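Local coordinates for protein acyl-coenzyme A oxidase 1 (Yarrowia lipolytica, PDB 5Y9D) that oxidises acyl-CoA with molecular oxygen to the (2E)-enoyl-CoA and hydrogen peroxide, using bound FAD, in peroxisomal fatty acid beta-oxidation, at residues 47-52 with 56-61; 123-128 with 316-321; 284-289 with 301-306; 495-500 with 566-571. All blocks are in the same frame, centred on the assembly; numbering follows the deposited sequence.

Contact 1 (47-52 with 56-61)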
# COMPACT_ATOMS: atom_id res chain seq x y z
N VAL A 47 -10.58 -25.18 -15.84
CA VAL A 47 -10.36 -24.37 -14.63
C VAL A 47 -11.15 -23.06 -14.69
O VAL A 47 -11.73 -22.65 -13.70
CB VAL A 47 -8.88 -24.03 -14.36
CG1 VAL A 47 -8.73 -23.37 -13.00
CG2 VAL A 47 -8.03 -25.29 -14.40
N THR A 48 -11.18 -22.41 -15.86
CA THR A 48 -11.94 -21.18 -16.07
C THR A 48 -13.44 -21.42 -15.76
O THR A 48 -14.06 -20.64 -15.06
CB THR A 48 -11.73 -20.62 -17.51
OG1 THR A 48 -10.33 -20.45 -17.78
CG2 THR A 48 -12.38 -19.27 -17.67
N ASN A 49 -13.96 -22.55 -16.22
CA ASN A 49 -15.34 -23.00 -15.94
C ASN A 49 -15.58 -23.31 -14.48
O ASN A 49 -16.61 -22.97 -13.93
CB ASN A 49 -15.67 -24.21 -16.81
CG ASN A 49 -15.82 -23.83 -18.26
OD1 ASN A 49 -15.99 -22.64 -18.61
ND2 ASN A 49 -15.76 -24.82 -19.15
N PHE A 50 -14.60 -23.90 -13.84
CA PHE A 50 -14.67 -24.10 -12.41
C PHE A 50 -14.75 -22.78 -11.65
O PHE A 50 -15.50 -22.66 -10.69
CB PHE A 50 -13.45 -24.87 -11.96
CG PHE A 50 -13.27 -24.88 -10.50
CD1 PHE A 50 -13.89 -25.85 -9.74
CD2 PHE A 50 -12.48 -23.94 -9.87
CE1 PHE A 50 -13.71 -25.88 -8.36
CE2 PHE A 50 -12.32 -23.94 -8.50
CZ PHE A 50 -12.94 -24.92 -7.74
N LEU A 51 -13.97 -21.78 -12.07
CA LEU A 51 -14.00 -20.47 -11.43
C LEU A 51 -15.29 -19.71 -11.69
O LEU A 51 -15.74 -18.99 -10.83
CB LEU A 51 -12.82 -19.62 -11.86
CG LEU A 51 -11.48 -20.01 -11.28
CD1 LEU A 51 -10.39 -19.25 -12.01
CD2 LEU A 51 -11.45 -19.72 -9.79
N ASN A 52 -15.90 -19.89 -12.84
CA ASN A 52 -17.12 -19.13 -13.15
C ASN A 52 -18.42 -19.83 -12.79
O ASN A 52 -19.48 -19.22 -12.91
CB ASN A 52 -17.15 -18.78 -14.63
CG ASN A 52 -16.08 -17.80 -15.00
OD1 ASN A 52 -15.74 -16.95 -14.20
ND2 ASN A 52 -15.52 -17.92 -16.22
N GLU A 56 -21.66 -22.21 -19.20
CA GLU A 56 -22.66 -21.20 -19.50
C GLU A 56 -22.25 -19.86 -18.92
O GLU A 56 -22.37 -18.83 -19.57
CB GLU A 56 -24.02 -21.61 -18.96
CG GLU A 56 -24.49 -22.97 -19.46
CD GLU A 56 -24.46 -23.09 -20.97
OE1 GLU A 56 -25.04 -22.19 -21.65
OE2 GLU A 56 -23.86 -24.08 -21.47
N GLU A 57 -21.72 -19.88 -17.70
CA GLU A 57 -21.34 -18.65 -17.02
C GLU A 57 -20.10 -18.04 -17.68
O GLU A 57 -20.01 -16.84 -17.89
CB GLU A 57 -21.09 -18.89 -15.54
CG GLU A 57 -22.16 -19.71 -14.82
CD GLU A 57 -23.57 -19.15 -14.94
OE1 GLU A 57 -23.73 -17.94 -15.23
OE2 GLU A 57 -24.53 -19.92 -14.71
N THR A 58 -19.15 -18.89 -18.01
CA THR A 58 -18.00 -18.45 -18.76
C THR A 58 -18.37 -17.80 -20.09
O THR A 58 -17.76 -16.79 -20.47
CB THR A 58 -17.07 -19.62 -19.01
OG1 THR A 58 -16.66 -20.11 -17.74
CG2 THR A 58 -15.86 -19.19 -19.82
N GLN A 59 -19.37 -18.35 -20.78
CA GLN A 59 -19.79 -17.76 -22.04
C GLN A 59 -20.35 -16.37 -21.83
O GLN A 59 -20.08 -15.47 -22.62
CB GLN A 59 -20.79 -18.64 -22.77
CG GLN A 59 -20.14 -19.67 -23.68
CD GLN A 59 -21.18 -20.53 -24.40
OE1 GLN A 59 -22.04 -20.00 -25.13
NE2 GLN A 59 -21.11 -21.85 -24.18
N ILE A 60 -21.12 -16.20 -20.75
CA ILE A 60 -21.73 -14.93 -20.42
C ILE A 60 -20.63 -13.96 -20.02
O ILE A 60 -20.63 -12.79 -20.43
CB ILE A 60 -22.77 -15.12 -19.31
CG1 ILE A 60 -24.01 -15.78 -19.88
CG2 ILE A 60 -23.17 -13.78 -18.68
CD1 ILE A 60 -24.99 -16.27 -18.83
N VAL A 61 -19.68 -14.44 -19.24
CA VAL A 61 -18.53 -13.61 -18.85
C VAL A 61 -17.70 -13.17 -20.05
O VAL A 61 -17.26 -12.01 -20.10
CB VAL A 61 -17.66 -14.33 -17.80
CG1 VAL A 61 -16.26 -13.74 -17.71
CG2 VAL A 61 -18.39 -14.29 -16.47

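Contact 2 (123-128 with 316-321)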
# COMPACT_ATOMS: atom_id res chain seq x y z
N SER A 123 -12.52 4.30 -12.10
CA SER A 123 -13.23 5.58 -12.05
C SER A 123 -14.65 5.46 -12.68
O SER A 123 -15.64 5.89 -12.08
CB SER A 123 -12.39 6.69 -12.70
OG SER A 123 -11.25 7.05 -11.88
N THR A 124 -14.77 4.84 -13.85
CA THR A 124 -16.08 4.72 -14.52
C THR A 124 -16.97 3.76 -13.74
O THR A 124 -18.19 3.91 -13.66
CB THR A 124 -15.96 4.13 -15.93
OG1 THR A 124 -15.14 4.97 -16.75
CG2 THR A 124 -17.34 3.97 -16.56
N ARG A 125 -16.36 2.73 -13.19
CA ARG A 125 -17.12 1.80 -12.43
C ARG A 125 -17.80 2.55 -11.27
O ARG A 125 -19.00 2.51 -11.14
CB ARG A 125 -16.21 0.67 -11.96
CG ARG A 125 -16.94 -0.48 -11.32
CD ARG A 125 -16.97 -0.34 -9.80
NE ARG A 125 -17.84 -1.37 -9.25
CZ ARG A 125 -17.50 -2.64 -9.09
NH1 ARG A 125 -16.30 -3.05 -9.44
NH2 ARG A 125 -18.37 -3.51 -8.58
N THR A 126 -17.05 3.34 -10.51
CA THR A 126 -17.63 4.07 -9.40
C THR A 126 -18.66 5.12 -9.84
O THR A 126 -19.73 5.28 -9.21
CB THR A 126 -16.54 4.76 -8.60
OG1 THR A 126 -15.62 3.77 -8.16
CG2 THR A 126 -17.10 5.47 -7.39
N ARG A 127 -18.32 5.84 -10.92
CA ARG A 127 -19.14 6.95 -11.37
C ARG A 127 -20.49 6.47 -11.91
O ARG A 127 -21.50 7.15 -11.85
CB ARG A 127 -18.41 7.81 -12.40
CG ARG A 127 -19.12 9.13 -12.68
CD ARG A 127 -18.12 10.24 -12.85
NE ARG A 127 -18.71 11.48 -13.31
CZ ARG A 127 -18.09 12.39 -14.07
NH1 ARG A 127 -16.84 12.20 -14.51
NH2 ARG A 127 -18.73 13.50 -14.40
N LEU A 128 -20.51 5.27 -12.44
CA LEU A 128 -21.75 4.68 -12.85
C LEU A 128 -22.48 4.15 -11.62
O LEU A 128 -23.69 4.23 -11.48
CB LEU A 128 -21.45 3.55 -13.81
CG LEU A 128 -22.63 2.84 -14.42
CD1 LEU A 128 -23.57 3.84 -15.05
CD2 LEU A 128 -22.12 1.86 -15.44
N ILE A 316 -16.48 -8.31 -2.69
CA ILE A 316 -15.77 -9.54 -2.49
C ILE A 316 -15.28 -10.00 -3.88
O ILE A 316 -14.17 -10.47 -4.03
CB ILE A 316 -16.62 -10.60 -1.78
CG1 ILE A 316 -17.12 -10.10 -0.42
CG2 ILE A 316 -15.81 -11.85 -1.48
CD1 ILE A 316 -18.43 -10.75 -0.00
N ALA A 317 -16.10 -9.80 -4.89
CA ALA A 317 -15.74 -10.18 -6.26
C ALA A 317 -14.67 -9.27 -6.82
O ALA A 317 -13.73 -9.76 -7.43
CB ALA A 317 -16.98 -10.16 -7.15
N ASP A 318 -14.80 -7.96 -6.63
CA ASP A 318 -13.75 -7.06 -7.08
C ASP A 318 -12.43 -7.56 -6.57
O ASP A 318 -11.50 -7.68 -7.32
CB ASP A 318 -13.92 -5.61 -6.62
CG ASP A 318 -15.24 -5.01 -7.00
OD1 ASP A 318 -15.83 -5.44 -8.03
OD2 ASP A 318 -15.69 -4.11 -6.25
N SER A 319 -12.36 -7.88 -5.28
CA SER A 319 -11.14 -8.37 -4.70
C SER A 319 -10.57 -9.56 -5.49
O SER A 319 -9.39 -9.59 -5.78
CB SER A 319 -11.34 -8.76 -3.23
OG SER A 319 -11.69 -7.65 -2.43
N PHE A 320 -11.42 -10.52 -5.84
CA PHE A 320 -10.99 -11.59 -6.75
C PHE A 320 -10.54 -11.04 -8.10
O PHE A 320 -9.42 -11.31 -8.55
CB PHE A 320 -12.09 -12.60 -6.98
CG PHE A 320 -11.84 -13.54 -8.15
CD1 PHE A 320 -10.91 -14.55 -8.07
CD2 PHE A 320 -12.57 -13.42 -9.33
CE1 PHE A 320 -10.70 -15.43 -9.13
CE2 PHE A 320 -12.38 -14.30 -10.39
CZ PHE A 320 -11.44 -15.31 -10.30
N HIS A 321 -11.38 -10.25 -8.74
CA HIS A 321 -11.07 -9.82 -10.11
C HIS A 321 -9.81 -8.96 -10.26
O HIS A 321 -8.99 -9.19 -11.14
CB HIS A 321 -12.27 -9.15 -10.71
CG HIS A 321 -13.34 -10.11 -11.08
ND1 HIS A 321 -14.54 -10.18 -10.42
CD2 HIS A 321 -13.38 -11.06 -12.03
CE1 HIS A 321 -15.29 -11.11 -10.97
NE2 HIS A 321 -14.62 -11.64 -11.97

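Contact 3 (284-289 with 301-306)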
# COMPACT_ATOMS: atom_id res chain seq x y z
N MET A 284 -40.64 5.41 2.11
CA MET A 284 -41.55 4.97 3.17
C MET A 284 -41.98 3.51 3.09
O MET A 284 -43.10 3.17 3.46
CB MET A 284 -42.80 5.86 3.20
CG MET A 284 -42.56 7.30 3.58
SD MET A 284 -44.02 8.18 4.16
CE MET A 284 -43.46 9.88 4.07
N ARG A 285 -41.11 2.65 2.61
CA ARG A 285 -41.43 1.24 2.55
C ARG A 285 -41.62 0.70 3.98
O ARG A 285 -42.57 -0.02 4.27
CB ARG A 285 -40.35 0.49 1.79
CG ARG A 285 -40.80 -0.84 1.24
CD ARG A 285 -39.72 -1.49 0.40
NE ARG A 285 -40.16 -2.79 -0.09
CZ ARG A 285 -40.70 -3.03 -1.29
NH1 ARG A 285 -41.06 -4.27 -1.61
NH2 ARG A 285 -40.89 -2.06 -2.17
N TYR A 286 -40.72 1.11 4.87
CA TYR A 286 -40.67 0.59 6.22
C TYR A 286 -41.02 1.61 7.30
O TYR A 286 -41.68 1.28 8.28
CB TYR A 286 -39.25 0.08 6.51
CG TYR A 286 -38.79 -0.99 5.56
CD1 TYR A 286 -39.60 -2.08 5.27
CD2 TYR A 286 -37.53 -0.93 4.96
CE1 TYR A 286 -39.19 -3.06 4.40
CE2 TYR A 286 -37.11 -1.91 4.08
CZ TYR A 286 -37.95 -2.98 3.81
OH TYR A 286 -37.56 -3.99 2.95
N ALA A 287 -40.54 2.83 7.13
CA ALA A 287 -40.81 3.93 8.05
C ALA A 287 -41.72 4.92 7.37
O ALA A 287 -41.47 5.27 6.23
CB ALA A 287 -39.50 4.61 8.43
N LYS A 288 -42.76 5.38 8.07
CA LYS A 288 -43.79 6.23 7.48
C LYS A 288 -44.01 7.48 8.30
O LYS A 288 -43.73 7.52 9.49
CB LYS A 288 -45.11 5.48 7.36
CG LYS A 288 -45.09 4.37 6.32
CD LYS A 288 -45.56 3.03 6.90
CE LYS A 288 -45.22 1.82 6.02
NZ LYS A 288 -45.84 1.89 4.66
N VAL A 289 -44.52 8.50 7.65
CA VAL A 289 -44.91 9.71 8.30
C VAL A 289 -46.16 10.17 7.59
O VAL A 289 -46.16 10.25 6.36
CB VAL A 289 -43.85 10.82 8.15
CG1 VAL A 289 -44.36 12.11 8.78
CG2 VAL A 289 -42.55 10.39 8.80
N ASP A 301 -36.35 -2.24 11.46
CA ASP A 301 -35.43 -2.58 10.37
C ASP A 301 -34.18 -1.69 10.40
O ASP A 301 -34.24 -0.53 10.82
CB ASP A 301 -36.12 -2.37 9.02
CG ASP A 301 -36.83 -3.63 8.51
OD1 ASP A 301 -36.58 -4.73 9.04
OD2 ASP A 301 -37.62 -3.50 7.55
N GLN A 302 -33.06 -2.25 9.93
CA GLN A 302 -31.84 -1.49 9.64
C GLN A 302 -31.68 -1.40 8.12
O GLN A 302 -30.57 -1.28 7.59
CB GLN A 302 -30.62 -2.20 10.24
CG GLN A 302 -29.44 -1.28 10.52
CD GLN A 302 -29.38 -0.78 11.96
OE1 GLN A 302 -29.20 0.41 12.20
NE2 GLN A 302 -29.53 -1.69 12.92
N LEU A 303 -32.82 -1.42 7.43
CA LEU A 303 -32.88 -1.57 5.98
C LEU A 303 -32.96 -0.21 5.29
O LEU A 303 -33.42 -0.12 4.15
CB LEU A 303 -34.06 -2.46 5.57
CG LEU A 303 -34.22 -3.84 6.26
CD1 LEU A 303 -34.98 -4.79 5.36
CD2 LEU A 303 -32.90 -4.47 6.68
N THR A 304 -32.52 0.83 6.00
CA THR A 304 -32.20 2.12 5.39
C THR A 304 -30.85 2.03 4.65
O THR A 304 -30.62 2.77 3.69
CB THR A 304 -32.17 3.25 6.45
OG1 THR A 304 -31.90 2.70 7.74
CG2 THR A 304 -33.51 3.98 6.50
N TYR A 305 -29.99 1.10 5.09
CA TYR A 305 -28.68 0.86 4.48
C TYR A 305 -28.67 -0.43 3.65
O TYR A 305 -27.64 -1.08 3.52
CB TYR A 305 -27.61 0.76 5.57
CG TYR A 305 -27.83 1.72 6.72
CD1 TYR A 305 -27.65 3.09 6.55
CD2 TYR A 305 -28.24 1.26 7.96
CE1 TYR A 305 -27.86 3.98 7.59
CE2 TYR A 305 -28.45 2.14 9.02
CZ TYR A 305 -28.26 3.50 8.83
OH TYR A 305 -28.47 4.37 9.88
N GLY A 306 -29.82 -0.79 3.09
CA GLY A 306 -29.95 -2.02 2.30
C GLY A 306 -29.07 -2.05 1.06
O GLY A 306 -28.55 -3.11 0.69

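Contact 4 (495-500 with 566-571)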
# COMPACT_ATOMS: atom_id res chain seq x y z
N ILE A 495 -22.08 -20.66 10.71
CA ILE A 495 -21.60 -20.53 12.07
C ILE A 495 -21.90 -21.71 12.99
O ILE A 495 -21.57 -21.67 14.15
CB ILE A 495 -22.12 -19.25 12.76
CG1 ILE A 495 -22.40 -18.15 11.73
CG2 ILE A 495 -21.09 -18.75 13.75
CD1 ILE A 495 -22.61 -16.79 12.34
N GLN A 496 -22.47 -22.77 12.45
CA GLN A 496 -22.88 -23.91 13.26
C GLN A 496 -21.73 -24.58 14.00
O GLN A 496 -21.88 -25.03 15.12
CB GLN A 496 -23.63 -24.93 12.41
CG GLN A 496 -24.97 -24.45 11.92
CD GLN A 496 -25.91 -25.59 11.62
OE1 GLN A 496 -25.93 -26.11 10.51
NE2 GLN A 496 -26.68 -25.99 12.61
N TYR A 497 -20.57 -24.62 13.37
CA TYR A 497 -19.42 -25.35 13.88
C TYR A 497 -18.98 -24.81 15.22
O TYR A 497 -18.30 -25.48 15.97
CB TYR A 497 -18.26 -25.24 12.90
CG TYR A 497 -17.64 -23.87 12.86
CD1 TYR A 497 -18.19 -22.87 12.09
CD2 TYR A 497 -16.52 -23.58 13.61
CE1 TYR A 497 -17.63 -21.62 12.06
CE2 TYR A 497 -15.95 -22.33 13.58
CZ TYR A 497 -16.51 -21.35 12.80
OH TYR A 497 -15.96 -20.11 12.76
N VAL A 498 -19.36 -23.57 15.51
CA VAL A 498 -18.97 -22.93 16.75
C VAL A 498 -19.50 -23.74 17.93
O VAL A 498 -18.90 -23.75 18.99
CB VAL A 498 -19.45 -21.47 16.82
CG1 VAL A 498 -19.11 -20.86 18.17
CG2 VAL A 498 -18.78 -20.65 15.73
N GLY A 499 -20.64 -24.39 17.74
CA GLY A 499 -21.20 -25.31 18.71
C GLY A 499 -20.43 -26.57 19.07
O GLY A 499 -20.46 -26.99 20.22
N ASP A 500 -19.77 -27.20 18.11
CA ASP A 500 -19.12 -28.50 18.27
C ASP A 500 -17.83 -28.55 19.10
O ASP A 500 -17.15 -27.55 19.24
CB ASP A 500 -18.85 -29.11 16.90
CG ASP A 500 -20.05 -29.05 15.99
OD1 ASP A 500 -21.17 -29.31 16.46
OD2 ASP A 500 -19.89 -28.73 14.80
N ARG A 566 -11.40 -12.17 11.99
CA ARG A 566 -10.28 -12.54 11.16
C ARG A 566 -10.15 -14.02 10.99
O ARG A 566 -10.07 -14.45 9.87
CB ARG A 566 -8.94 -12.01 11.69
CG ARG A 566 -7.90 -11.88 10.58
CD ARG A 566 -6.57 -12.43 11.00
NE ARG A 566 -5.71 -11.39 11.52
CZ ARG A 566 -4.66 -11.63 12.30
NH1 ARG A 566 -4.37 -12.88 12.68
NH2 ARG A 566 -3.89 -10.61 12.72
N ILE A 567 -10.09 -14.79 12.10
CA ILE A 567 -9.97 -16.25 11.99
C ILE A 567 -11.19 -16.89 11.33
O ILE A 567 -11.05 -17.79 10.53
CB ILE A 567 -9.78 -17.00 13.33
CG1 ILE A 567 -8.94 -16.23 14.33
CG2 ILE A 567 -9.10 -18.35 13.08
CD1 ILE A 567 -7.57 -15.87 13.80
N HIS A 568 -12.39 -16.44 11.66
CA HIS A 568 -13.61 -17.11 11.18
C HIS A 568 -13.80 -16.88 9.69
O HIS A 568 -14.21 -17.77 8.95
CB HIS A 568 -14.83 -16.57 11.95
CG HIS A 568 -16.13 -16.77 11.23
ND1 HIS A 568 -16.77 -17.99 11.19
CD2 HIS A 568 -16.87 -15.93 10.48
CE1 HIS A 568 -17.87 -17.88 10.47
NE2 HIS A 568 -17.95 -16.65 10.02
N THR A 569 -13.53 -15.66 9.25
CA THR A 569 -13.47 -15.34 7.85
C THR A 569 -12.45 -16.22 7.15
O THR A 569 -12.79 -16.84 6.11
CB THR A 569 -13.10 -13.86 7.58
OG1 THR A 569 -14.10 -13.01 8.15
CG2 THR A 569 -13.07 -13.61 6.10
N ARG A 570 -11.22 -16.31 7.69
CA ARG A 570 -10.23 -17.12 7.00
C ARG A 570 -10.65 -18.59 6.93
O ARG A 570 -10.46 -19.24 5.89
CB ARG A 570 -8.83 -16.99 7.58
CG ARG A 570 -7.80 -17.82 6.82
CD ARG A 570 -7.66 -17.36 5.35
NE ARG A 570 -6.27 -16.96 5.12
CZ ARG A 570 -5.82 -15.72 5.03
NH1 ARG A 570 -6.63 -14.68 5.05
NH2 ARG A 570 -4.52 -15.52 4.88
N GLN A 571 -11.26 -19.08 8.02
CA GLN A 571 -11.83 -20.43 8.10
C GLN A 571 -12.99 -20.62 7.10
O GLN A 571 -13.15 -21.67 6.50
CB GLN A 571 -12.27 -20.74 9.56
CG GLN A 571 -13.02 -22.05 9.78
CD GLN A 571 -14.48 -21.96 9.40
OE1 GLN A 571 -15.12 -20.89 9.50
NE2 GLN A 571 -15.02 -23.04 8.89

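Contact 1 (47-52 with 56-61)
Glu-57 opens the contact by laying its CB 3.1 Å from the backbone O of Asn-52, at the end of helix 44-52. Its chain then bends and carries the carboxylate away, leaving only its aliphatic part in touch.

Thr-58 follows, its hydroxyl doing most of the work. OG1 donates to OD1 of Asn-49 over 2.8 Å, arriving in the carbonyl plane on a lone pair at a C=O...O angle of 145°. The same oxygen accepts from ND2 of Asn-52 over 2.9 Å, nearly straight at 168° and in the plane of that amide, with a further weak bond to the backbone O of Gly-54. The principle illustrated is that a single hydroxyl, used both as donor and as acceptor, can fix how two amides are turned. The first torsion sets the branches apart: OG1 stands beside the backbone N, facing both amides, while CG2 lies anti to that N and meets CG2 of Thr-48 at 4.1 Å. A valine here would probably leave Asn-49 OD1 and Asn-52 ND2 without their shared partner and the two amides freer to turn.

One turn on, Val-61 adds a looser touch, its CG2 4.4 Å from OD1 of Asn-52. Asn-49 ND2 makes a weak bond to Glu-55, and Trp-112 of helix 107-118 packs on Glu-57 and Val-61.

Over these segments the axes pass 8.5 Å apart at 90°, and the two consecutive helices, joined by a very short link, form an alpha-alpha corner within the N-terminal helical region of this oxidase.

Contact 2 (123-128 with 316-321)
Arg-125 reaches Asp-318 with the whole length of its side chain, since their CA atoms, the nearest of segments 123-128 and 316-321, are 10.9 Å apart. From a CB that points toward helix 306-334, CG continues anti to the backbone N (chi1 -171°), and the chain bends at the next torsion. CB, CG, CD and NE serve as a spacer and make no close approach to segment 316-321.

Contact begins at CZ, which is 3.4 Å from OD1 of Asp-318. NH1 makes the main bond of the salt bridge, 2.8 Å to the same OD1, with an N-H...O angle of 144°. NH2 adds a weak bond to OD1 at 3.2 Å. The flat groups do not meet edge on: their planes stand 78° apart, NH1 reaches OD1 from above the carboxylate plane, and OD2 lies over one face of the guanidinium. The pair is thus a steep, one-oxygen grip, with OD2 turned to another donor, the amide NE2 of Gln-460. A leucine in place of Arg-125 would probably leave the buried carboxylate of Asp-318 without its charged mate.

The bridge lies close to the catalytic centre: the Arg-125 side chain is about 8 Å from that of Glu-464, the probable proton acceptor, and about 11 Å from a bound FAD.

It spans from helix 122-142 of the N-terminal region to helix 306-334 of the C-alpha1 region, elements separated in sequence by the strands of the middle domain. Gln-115 of helix 107-118 flanks Asp-318, while helix 400-437 packs against Ile-316 and Ser-319.

Contact 3 (284-289 with 301-306)
The ring of Tyr-286 meets a carboxylate over one face and an aliphatic side chain obliquely. OD2 of Asp-301 sits over the ring centre, 3.3 Å from CD1, with the carboxylate plane nearly upright on the ring at 83°. An anionic oxygen above a pi face is not an obvious attraction, and Asp-301 is poorly ordered, so its placement deserves caution. Leu-303 supplies apolar contact: its CB is 3.4 Å from CE2 of Tyr-286, and its CD1 lies 3.6 Å from the phenol OH. The opposite face is backed by CB of Arg-285. CG of Tyr-286 lies beside the backbone N (chi1 -58°), which carries the ring across to segment 301-306.

Further out, Arg-285 is held through its guanidinium and backbone to Gly-143 and Ser-142. Ile-389 of helix 355-391 touches both Tyr-286 and Leu-303; from helix 400-437, Val-407 touches Asp-301 and Thr-410 touches Leu-303.

As a worked example, two irregular pieces of chain meet through one tyrosine, with no hydrogen bond between them. Both belong to the long connection from strand 275-278 to helix 306-334, the passage from the beta-rich middle domain to the C-terminal helical domain in the acyl-CoA oxidase fold.

Contact 4 (495-500 with 566-571)
Tyr-497 and His-568 meet rim to rim, their rings almost coplanar: the planes differ by 5° and the centroids are 6.0 Å apart, so neither lies over the other and this is not a stack. The in-line arrangement places the phenol OH at the edge of the imidazole, 2.8 Å from ND1 and near the plane of that ring. Tyr-497 OH and His-568 ND1 share a hydrogen bond that either could donate. Here the general point is that a hydrogen bond at the edges of two rings can keep them nearly coplanar without any stacking.

CG of Tyr-497 takes the crowded position between the backbone N and the carbonyl carbon (chi1 72°), which sends the ring from its short 3-10 turn toward helix 558-581. CG of His-568 lies anti to its own N and brings the imidazole out to meet it.

Gln-571, one turn further along, approaches differently. It slides past the tyrosine in the opposing direction and sets its amide over one ring face, CD being 4.0 Å from CZ of Tyr-497, with amide and ring planes 38° apart. The opposite face carries CG2 of Val-498, the next residue along the chain.

All three residues are buried. Helix 519-544 adds to the contact: Ser-530 hydrogen-bonds to the Tyr-497 hydroxyl, and Arg-527 touches both Tyr-497 and Gln-571. Val-498 packs on Ile-485 of helix 467-486 and Ile-534 of helix 519-544, so the loop lies against helices 467-486, 519-544 and 558-581.

Overall arrangement
Contact 4 is the buried one and contact 3 lies at the surface, with contacts 1 and 2 partly buried between these extremes. Their chemistry differs: neutral hydrogen bonds in contacts 1 and 4, charge pairing near the chain centre in contact 2, and mainly van der Waals touch, with no hydrogen bond, at the surface in contact 3. Contacts 1 and 2 join helix to helix, the former between sequence neighbours, the latter across 187 residues; contact 4 ties a loop to a helix, and contact 3 loop to loop. The loop of contact 3 leads into helix 306-334, which carries Asp-318 of contact 2. Contacts 1 and 2 approach within about 4 Å at their nearest atoms without touching.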